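Local coordinates for DNA-directed RNA polymerase subunit Rpo11 (Thermoplasma acidophilum, PDB 1XPP), which is a subunit of the archaeal RNA polymerase that transcribes DNA into RNA, and probably pairs with an Rpb3-like partner through its dimerisation domain, at residues Val25-Ile28 with Thr33-Arg36; Glu40-Asp45 with Asp49-Tyr54; Ile65-Lys70 with Gln75-Arg80. All coordinates share one frame; numbering follows the deposited sequence.

Contact 1. Residues Val25-Ile28 with Thr33-Arg36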
loop_
_atom_site.group_PDB
_atom_site.type_symbol
_atom_site.label_atom_id
_atom_site.label_comp_id
_atom_site.label_asym_id
_atom_site.label_seq_id
_atom_site.Cartn_x
_atom_site.Cartn_y
_atom_site.Cartn_z
ATOM N N VAL D 25 4.915 11.219 11.844
ATOM C CA VAL D 25 3.968 10.646 10.923
ATOM C C VAL D 25 4.534 9.366 10.333
ATOM O O VAL D 25 5.682 9.335 9.871
ATOM C CB VAL D 25 3.635 11.660 9.777
ATOM C CG1 VAL D 25 2.568 11.106 8.869
ATOM C CG2 VAL D 25 3.202 12.978 10.354
ATOM N N GLU D 26 3.732 8.303 10.371
ATOM C CA GLU D 26 4.063 7.055 9.697
ATOM C C GLU D 26 3.579 7.135 8.252
ATOM O O GLU D 26 2.402 7.500 8.013
ATOM C CB GLU D 26 3.409 5.872 10.423
ATOM C CG GLU D 26 4.001 4.528 10.003
ATOM C CD GLU D 26 3.441 3.368 10.816
ATOM O OE1 GLU D 26 2.267 3.449 11.237
ATOM O OE2 GLU D 26 4.161 2.364 10.999
ATOM N N MET D 27 4.473 6.828 7.317
ATOM C CA MET D 27 4.234 6.917 5.872
ATOM C C MET D 27 4.374 5.554 5.245
ATOM O O MET D 27 5.469 4.972 5.249
ATOM C CB MET D 27 5.247 7.850 5.212
ATOM C CG MET D 27 5.540 9.084 5.993
ATOM S SD MET D 27 4.274 10.280 5.617
ATOM C CE MET D 27 4.498 10.683 3.859
ATOM N N ILE D 28 3.273 5.039 4.701
ATOM C CA ILE D 28 3.212 3.668 4.233
ATOM C C ILE D 28 3.065 3.621 2.710
ATOM O O ILE D 28 2.212 4.305 2.140
ATOM C CB ILE D 28 2.034 2.903 4.928
ATOM C CG1 ILE D 28 2.197 2.989 6.462
ATOM C CG2 ILE D 28 1.961 1.489 4.395
ATOM C CD1 ILE D 28 1.163 2.267 7.284
ATOM N N THR D 33 11.975 8.239 -2.500
ATOM C CA THR D 33 12.297 9.553 -3.039
ATOM C C THR D 33 11.348 10.636 -2.568
ATOM O O THR D 33 11.788 11.755 -2.230
ATOM C CB THR D 33 12.408 9.520 -4.571
ATOM O OG1 THR D 33 13.557 8.712 -4.862
ATOM C CG2 THR D 33 12.697 10.924 -5.132
ATOM N N LEU D 34 10.057 10.306 -2.538
ATOM C CA LEU D 34 9.063 11.263 -2.001
ATOM C C LEU D 34 9.385 11.679 -0.553
ATOM O O LEU D 34 9.371 12.862 -0.211
ATOM C CB LEU D 34 7.623 10.702 -2.100
ATOM C CG LEU D 34 6.572 11.703 -1.551
ATOM C CD1 LEU D 34 5.277 11.703 -2.349
ATOM C CD2 LEU D 34 6.290 11.382 -0.127
ATOM N N LEU D 35 9.719 10.712 0.294
ATOM C CA LEU D 35 9.967 11.053 1.683
ATOM C C LEU D 35 11.172 11.970 1.828
ATOM O O LEU D 35 11.143 12.921 2.605
ATOM C CB LEU D 35 10.125 9.781 2.541
ATOM C CG LEU D 35 8.995 8.723 2.364
ATOM C CD1 LEU D 35 9.267 7.485 3.209
ATOM C CD2 LEU D 35 7.672 9.275 2.718
ATOM N N ARG D 36 12.251 11.656 1.106
ATOM C CA ARG D 36 13.483 12.444 1.239
ATOM C C ARG D 36 13.284 13.830 0.678
ATOM O O ARG D 36 13.732 14.798 1.270
ATOM C CB ARG D 36 14.637 11.726 0.540
ATOM C CG ARG D 36 14.864 10.342 1.084
ATOM C CD ARG D 36 16.217 9.818 0.651
ATOM N NE ARG D 36 16.271 8.362 0.770
ATOM C CZ ARG D 36 16.000 7.519 -0.227
ATOM N NH1 ARG D 36 15.661 7.982 -1.428
ATOM N NH2 ARG D 36 16.066 6.213 -0.016
#
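Met27 and Leu35 meet through a single methyl branch: CD2 of Leu35 is approached by several carbons of the methionine at once. Met27 CE comes within 3.7 Å of Leu35 CD2, and Met27 CB lies 3.8 Å from that same Leu35 CD2. The two chains run in opposite senses and touch along their flanks, not end against end. What makes it possible is the fold of the methionine, whose chain bends at chi2 (-84°) and again at chi3 (-65°) and so brings the terminal methyl back to the leucine that CB already touches. A looser approach is made to the preceding helical residue, where Met27 CE stands 4.4 Å from Leu34 CD2. All three side chains are buried, and the attraction is wholly apolar.

A second shell positions this first one. Leu13 of strand 12-19 touches Met27, while Tyr30 and Pro63 pack on Leu35; the backbone of Met27 is also hydrogen-bonded to Pro63. From a second copy of the protein, Phe96 lies on Met27 and Leu88 on Leu34, which extends the apolar cluster across a subunit boundary. Here, then, is a worked case of a strand followed by a helix that folds back over the sheet: residues 25-28 end strand 22-28, which runs between strands 12-19 and 64-69, and residues 33-36 belong to the first turns of helix 32-42.

Contact 2. Residues Glu40-Asp45 with Asp49-Tyr54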
loop_
_atom_site.group_PDB
_atom_site.type_symbol
_atom_site.label_atom_id
_atom_site.label_comp_id
_atom_site.label_asym_id
_atom_site.label_seq_id
_atom_site.Cartn_x
_atom_site.Cartn_y
_atom_site.Cartn_z
ATOM N N GLU D 40 13.706 17.293 2.661
ATOM C CA GLU D 40 14.582 18.340 2.087
ATOM C C GLU D 40 13.820 19.670 1.994
ATOM O O GLU D 40 14.317 20.737 2.387
ATOM C CB GLU D 40 15.107 17.922 0.720
ATOM C CG GLU D 40 16.150 18.872 0.129
ATOM C CD GLU D 40 16.437 18.617 -1.353
ATOM O OE1 GLU D 40 17.025 19.495 -2.028
ATOM O OE2 GLU D 40 16.072 17.549 -1.862
ATOM N N GLU D 41 12.579 19.589 1.543
ATOM C CA GLU D 41 11.768 20.790 1.467
ATOM C C GLU D 41 11.439 21.393 2.841
ATOM O O GLU D 41 11.536 22.622 3.037
ATOM C CB GLU D 41 10.504 20.526 0.637
ATOM C CG GLU D 41 9.725 21.809 0.298
ATOM C CD GLU D 41 10.421 22.690 -0.737
ATOM O OE1 GLU D 41 11.474 22.313 -1.274
ATOM O OE2 GLU D 41 9.901 23.792 -1.006
ATOM N N ILE D 42 11.049 20.561 3.804
ATOM C CA ILE D 42 10.674 21.075 5.124
ATOM C C ILE D 42 11.892 21.745 5.776
ATOM O O ILE D 42 11.733 22.714 6.508
ATOM C CB ILE D 42 10.168 19.946 6.045
ATOM C CG1 ILE D 42 8.837 19.377 5.546
ATOM C CG2 ILE D 42 10.010 20.436 7.482
ATOM C CD1 ILE D 42 8.534 17.950 6.050
ATOM N N LEU D 43 13.078 21.196 5.534
ATOM C CA LEU D 43 14.318 21.775 6.081
ATOM C C LEU D 43 14.661 23.180 5.565
ATOM O O LEU D 43 15.526 23.843 6.153
ATOM C CB LEU D 43 15.486 20.834 5.821
ATOM C CG LEU D 43 15.617 19.593 6.717
ATOM C CD1 LEU D 43 16.617 18.601 6.143
ATOM C CD2 LEU D 43 15.994 19.979 8.137
ATOM N N LYS D 44 13.999 23.633 4.496
ATOM C CA LYS D 44 14.234 24.983 3.939
ATOM C C LYS D 44 13.448 26.037 4.718
ATOM O O LYS D 44 13.690 27.243 4.585
ATOM C CB LYS D 44 13.824 25.038 2.477
ATOM C CG LYS D 44 14.638 24.171 1.542
ATOM C CD LYS D 44 14.078 24.295 0.149
ATOM C CE LYS D 44 14.667 23.292 -0.778
ATOM N NZ LYS D 44 14.008 23.392 -2.106
ATOM N N ASP D 45 12.510 25.578 5.534
ATOM C CA ASP D 45 11.590 26.435 6.291
ATOM C C ASP D 45 12.287 27.023 7.524
ATOM O O ASP D 45 12.813 26.287 8.364
ATOM C CB ASP D 45 10.399 25.577 6.709
ATOM C CG ASP D 45 9.266 26.359 7.359
ATOM O OD1 ASP D 45 8.152 25.851 7.293
ATOM O OD2 ASP D 45 9.456 27.444 7.954
ATOM N N ASP D 49 12.933 23.449 13.209
ATOM C CA ASP D 49 14.049 23.156 14.091
ATOM C C ASP D 49 14.750 21.865 13.652
ATOM O O ASP D 49 15.974 21.816 13.529
ATOM C CB ASP D 49 13.462 23.005 15.499
ATOM C CG ASP D 49 14.328 23.564 16.569
ATOM O OD1 ASP D 49 15.425 23.011 16.801
ATOM O OD2 ASP D 49 13.865 24.519 17.233
ATOM N N GLU D 50 13.969 20.817 13.404
ATOM C CA GLU D 50 14.518 19.570 12.911
ATOM C C GLU D 50 13.490 18.906 12.024
ATOM O O GLU D 50 12.302 19.024 12.260
ATOM C CB GLU D 50 14.865 18.619 14.066
ATOM C CG GLU D 50 16.370 18.531 14.373
ATOM C CD GLU D 50 16.657 17.751 15.636
ATOM O OE1 GLU D 50 17.441 18.254 16.479
ATOM O OE2 GLU D 50 16.087 16.644 15.792
ATOM N N ALA D 51 13.978 18.222 11.010
ATOM C CA ALA D 51 13.117 17.386 10.170
ATOM C C ALA D 51 13.938 16.212 9.728
ATOM O O ALA D 51 15.036 16.372 9.179
ATOM C CB ALA D 51 12.593 18.150 8.983
ATOM N N ARG D 52 13.392 15.021 9.961
ATOM C CA ARG D 52 14.126 13.794 9.716
ATOM C C ARG D 52 13.223 12.772 9.072
ATOM O O ARG D 52 12.043 12.681 9.406
ATOM C CB ARG D 52 14.599 13.195 11.034
ATOM C CG ARG D 52 15.410 14.141 11.914
ATOM C CD ARG D 52 16.885 14.077 11.543
ATOM N NE ARG D 52 17.333 12.692 11.468
ATOM C CZ ARG D 52 18.602 12.305 11.390
ATOM N NH1 ARG D 52 19.580 13.207 11.391
ATOM N NH2 ARG D 52 18.893 11.006 11.325
ATOM N N TYR D 53 13.780 11.982 8.167
ATOM C CA TYR D 53 13.096 10.766 7.753
ATOM C C TYR D 53 13.807 9.578 8.342
ATOM O O TYR D 53 15.038 9.614 8.556
ATOM C CB TYR D 53 13.042 10.623 6.230
ATOM C CG TYR D 53 14.382 10.642 5.531
ATOM C CD1 TYR D 53 15.152 9.463 5.410
ATOM C CD2 TYR D 53 14.870 11.815 4.977
ATOM C CE1 TYR D 53 16.387 9.489 4.762
ATOM C CE2 TYR D 53 16.083 11.841 4.314
ATOM C CZ TYR D 53 16.838 10.681 4.215
ATOM O OH TYR D 53 18.053 10.744 3.555
ATOM N N TYR D 54 13.031 8.522 8.536
ATOM C CA TYR D 54 13.548 7.240 9.020
ATOM C C TYR D 54 13.029 6.191 8.076
ATOM O O TYR D 54 11.827 5.897 8.024
ATOM C CB TYR D 54 13.110 6.950 10.439
ATOM C CG TYR D 54 13.436 8.077 11.389
ATOM C CD1 TYR D 54 12.528 9.130 11.613
ATOM C CD2 TYR D 54 14.671 8.119 12.032
ATOM C CE1 TYR D 54 12.837 10.168 12.514
ATOM C CE2 TYR D 54 14.980 9.140 12.904
ATOM C CZ TYR D 54 14.072 10.151 13.140
ATOM O OH TYR D 54 14.454 11.129 14.026
#
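Ala51 presents both its methyl group and its flat backbone to Leu43, whose isobutyl end rests against the latter, with Leu43 CD2 3.9 Å from Ala51 O. A second flat group, on the helix side, is the carboxylate of Glu41. Lys44 NZ reaches Glu41 OE1 at 2.9 Å on the syn side, 24° out of the carboxylate plane, in a salt bridge within residues 40-45. The tyrosine ring of Tyr53 packs instead on Arg36 and Val39, earlier in helix 32-42.

Ala51 CB fits against two neighbouring residues: Ile42 CG2 approaches Ala51 CB at 3.8 Å, and Leu43 CD2 stands 4.0 Å from Ala51 CB. The isoleucine uses its short branch here because CG2 lies anti to the backbone N (chi1 of CG1 -67°). Ile42 also opens a type I turn that runs to Asp45. On the other side, the strand carries a classic beta bulge, with Asp49 and Glu50 set opposite the single residue Arg68.

Methyl groups of Ile42, Leu43 and Ala51 meet between helix and strand, whereas the salt bridges made by these segments lie outside the interface. Cohesion across the contact therefore probably rests on van der Waals contact and the burial of Ala51 and Ile42, with Leu43 at the exposed margin.

Contact 3. Residues Ile65-Lys70 with Gln75-Arg80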
loop_
_atom_site.group_PDB
_atom_site.type_symbol
_atom_site.label_atom_id
_atom_site.label_comp_id
_atom_site.label_asym_id
_atom_site.label_seq_id
_atom_site.Cartn_x
_atom_site.Cartn_y
_atom_site.Cartn_z
ATOM N N ILE D 65 8.369 10.104 9.439
ATOM C CA ILE D 65 9.001 11.413 9.431
ATOM C C ILE D 65 8.696 12.132 10.737
ATOM O O ILE D 65 7.635 11.944 11.327
ATOM C CB ILE D 65 8.589 12.281 8.187
ATOM C CG1 ILE D 65 7.100 12.610 8.189
ATOM C CG2 ILE D 65 8.987 11.611 6.899
ATOM C CD1 ILE D 65 6.733 13.763 7.250
ATOM N N TYR D 66 9.681 12.916 11.202
ATOM C CA TYR D 66 9.609 13.654 12.446
ATOM C C TYR D 66 9.949 15.123 12.145
ATOM O O TYR D 66 10.937 15.415 11.464
ATOM C CB TYR D 66 10.681 13.125 13.401
ATOM C CG TYR D 66 10.924 13.999 14.607
ATOM C CD1 TYR D 66 9.910 14.226 15.549
ATOM C CD2 TYR D 66 12.136 14.623 14.780
ATOM C CE1 TYR D 66 10.155 15.032 16.665
ATOM C CE2 TYR D 66 12.382 15.424 15.886
ATOM C CZ TYR D 66 11.393 15.611 16.807
ATOM O OH TYR D 66 11.649 16.426 17.888
ATOM N N VAL D 67 9.121 16.022 12.658
ATOM C CA VAL D 67 9.334 17.450 12.432
ATOM C C VAL D 67 9.175 18.160 13.764
ATOM O O VAL D 67 8.184 17.946 14.462
ATOM C CB VAL D 67 8.281 18.025 11.417
ATOM C CG1 VAL D 67 8.505 19.507 11.183
ATOM C CG2 VAL D 67 8.334 17.273 10.073
ATOM N N ARG D 68 10.154 18.985 14.094
ATOM C CA ARG D 68 10.038 19.905 15.232
ATOM C C ARG D 68 10.229 21.343 14.752
ATOM O O ARG D 68 11.145 21.634 14.015
ATOM C CB ARG D 68 11.055 19.580 16.318
ATOM C CG ARG D 68 10.967 20.513 17.554
ATOM C CD ARG D 68 11.903 20.050 18.682
ATOM N NE ARG D 68 13.190 19.582 18.180
ATOM C CZ ARG D 68 14.315 20.290 18.194
ATOM N NH1 ARG D 68 14.336 21.515 18.703
ATOM N NH2 ARG D 68 15.433 19.768 17.704
ATOM N N VAL D 69 9.359 22.229 15.230
ATOM C CA VAL D 69 9.372 23.640 14.821
ATOM C C VAL D 69 9.878 24.575 15.946
ATOM O O VAL D 69 9.700 24.263 17.139
ATOM C CB VAL D 69 7.951 24.067 14.323
ATOM C CG1 VAL D 69 7.566 23.268 13.035
ATOM C CG2 VAL D 69 6.889 23.887 15.372
ATOM N N LYS D 70 10.526 25.675 15.551
ATOM C CA LYS D 70 10.800 26.805 16.487
ATOM C C LYS D 70 9.530 27.610 16.774
ATOM O O LYS D 70 9.378 28.179 17.864
ATOM C CB LYS D 70 11.810 27.807 15.926
ATOM C CG LYS D 70 13.040 27.275 15.239
ATOM C CD LYS D 70 13.678 28.375 14.385
ATOM C CE LYS D 70 14.927 27.888 13.702
ATOM N NZ LYS D 70 15.188 28.646 12.435
ATOM N N GLN D 75 2.430 20.470 12.112
ATOM C CA GLN D 75 1.585 20.066 10.989
ATOM C C GLN D 75 1.558 21.165 9.929
ATOM O O GLN D 75 1.482 20.860 8.743
ATOM C CB GLN D 75 0.163 19.699 11.414
ATOM C CG GLN D 75 -0.580 20.818 12.095
ATOM C CD GLN D 75 -0.383 20.832 13.613
ATOM O OE1 GLN D 75 0.633 20.366 14.118
ATOM N NE2 GLN D 75 -1.358 21.388 14.339
ATOM N N SER D 76 1.670 22.431 10.344
ATOM C CA SER D 76 1.767 23.534 9.366
ATOM C C SER D 76 3.045 23.525 8.527
ATOM O O SER D 76 3.015 23.864 7.325
ATOM C CB SER D 76 1.619 24.896 10.063
ATOM O OG SER D 76 0.332 24.907 10.656
ATOM N N ALA D 77 4.175 23.163 9.135
ATOM C CA ALA D 77 5.433 23.102 8.422
ATOM C C ALA D 77 5.321 22.014 7.356
ATOM O O ALA D 77 5.758 22.204 6.226
ATOM C CB ALA D 77 6.639 22.845 9.375
ATOM N N ILE D 78 4.730 20.874 7.702
ATOM C CA ILE D 78 4.517 19.825 6.703
ATOM C C ILE D 78 3.619 20.344 5.556
ATOM O O ILE D 78 3.974 20.198 4.374
ATOM C CB ILE D 78 3.949 18.551 7.308
ATOM C CG1 ILE D 78 4.975 17.984 8.303
ATOM C CG2 ILE D 78 3.532 17.576 6.167
ATOM C CD1 ILE D 78 4.488 16.793 9.121
ATOM N N LYS D 79 2.509 20.982 5.908
ATOM C CA LYS D 79 1.605 21.515 4.877
ATOM C C LYS D 79 2.332 22.501 3.954
ATOM O O LYS D 79 2.187 22.407 2.722
ATOM C CB LYS D 79 0.371 22.192 5.484
ATOM C CG LYS D 79 -0.621 22.667 4.395
ATOM C CD LYS D 79 -1.895 23.263 4.967
ATOM C CE LYS D 79 -2.793 23.737 3.810
ATOM N NZ LYS D 79 -3.960 24.475 4.397
ATOM N N ARG D 80 3.075 23.458 4.512
ATOM C CA ARG D 80 3.796 24.437 3.664
ATOM C C ARG D 80 4.663 23.745 2.628
ATOM O O ARG D 80 4.695 24.120 1.423
ATOM C CB ARG D 80 4.635 25.412 4.519
ATOM C CG ARG D 80 3.734 26.358 5.369
ATOM C CD ARG D 80 4.566 27.442 6.094
ATOM N NE ARG D 80 5.546 26.953 7.073
ATOM C CZ ARG D 80 5.270 26.762 8.362
ATOM N NH1 ARG D 80 4.037 26.955 8.835
ATOM N NH2 ARG D 80 6.246 26.341 9.175
#
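Val67 forks between two residues of the helix, one methyl for each. Its CG2 meets the long branch of Ile78, with Val67 CG2 3.9 Å from Ile78 CG1, and the two side chains cross obliquely. Its CG1, anti to the backbone N (chi1 -180°), turns instead to the small residue, where Val67 CG1 lies 4.2 Å from Ala77 CB. That alanine methyl is a low bump, and it settles in the dip between two valines, since Val69 CG1 closes on Ala77 CB at 3.8 Å. Toward the start of the strand, Ile78 CD1 projects into the corresponding dip between Val67 and Ile65, ending 4.2 Å from Ile65 CD1.

The pattern illustrates how alternation in a strand suits a helix laid across it: Ile65, Val67 and Val69 all point to the helix, and the consecutive Ala77 and Ile78 answer them. The segment axes pass 8.6 Å apart at 111°.

Around these side chains, Ile78 also rests on Ile23 of strand 22-28 and on Phe96 of a second subunit. Val67 touches Ile42, and Ile65 touches Leu38 and Val39; sharing these two strand residues, helices 32-42 and 74-105 lie side by side on the antiparallel sheet of this Rpb3/Rpb11 dimerisation domain.

Overall arrangement
The three contacts follow one another along the chain and join two helices to one side of a single antiparallel sheet. Contacts 2 and 3 are the nearest pair, their centres about 8 Å apart, and salt bridges tie them: Asp45 OD1 to Arg80 NH2 and Asp49 OD1 to Arg68 NH1, each at 2.7 Å. Contacts 1 and 2, with centres about 12 Å apart, share helix 32-42. Contacts 1 and 3 lie about 13 Å apart between centres and meet through neighbouring strands, with Val25 O 2.8 Å from Ile65 N. A thiocyanate ion, probably from crystallisation, sits about 4 Å from the side chain of Leu34. All three contacts touch the second subunit.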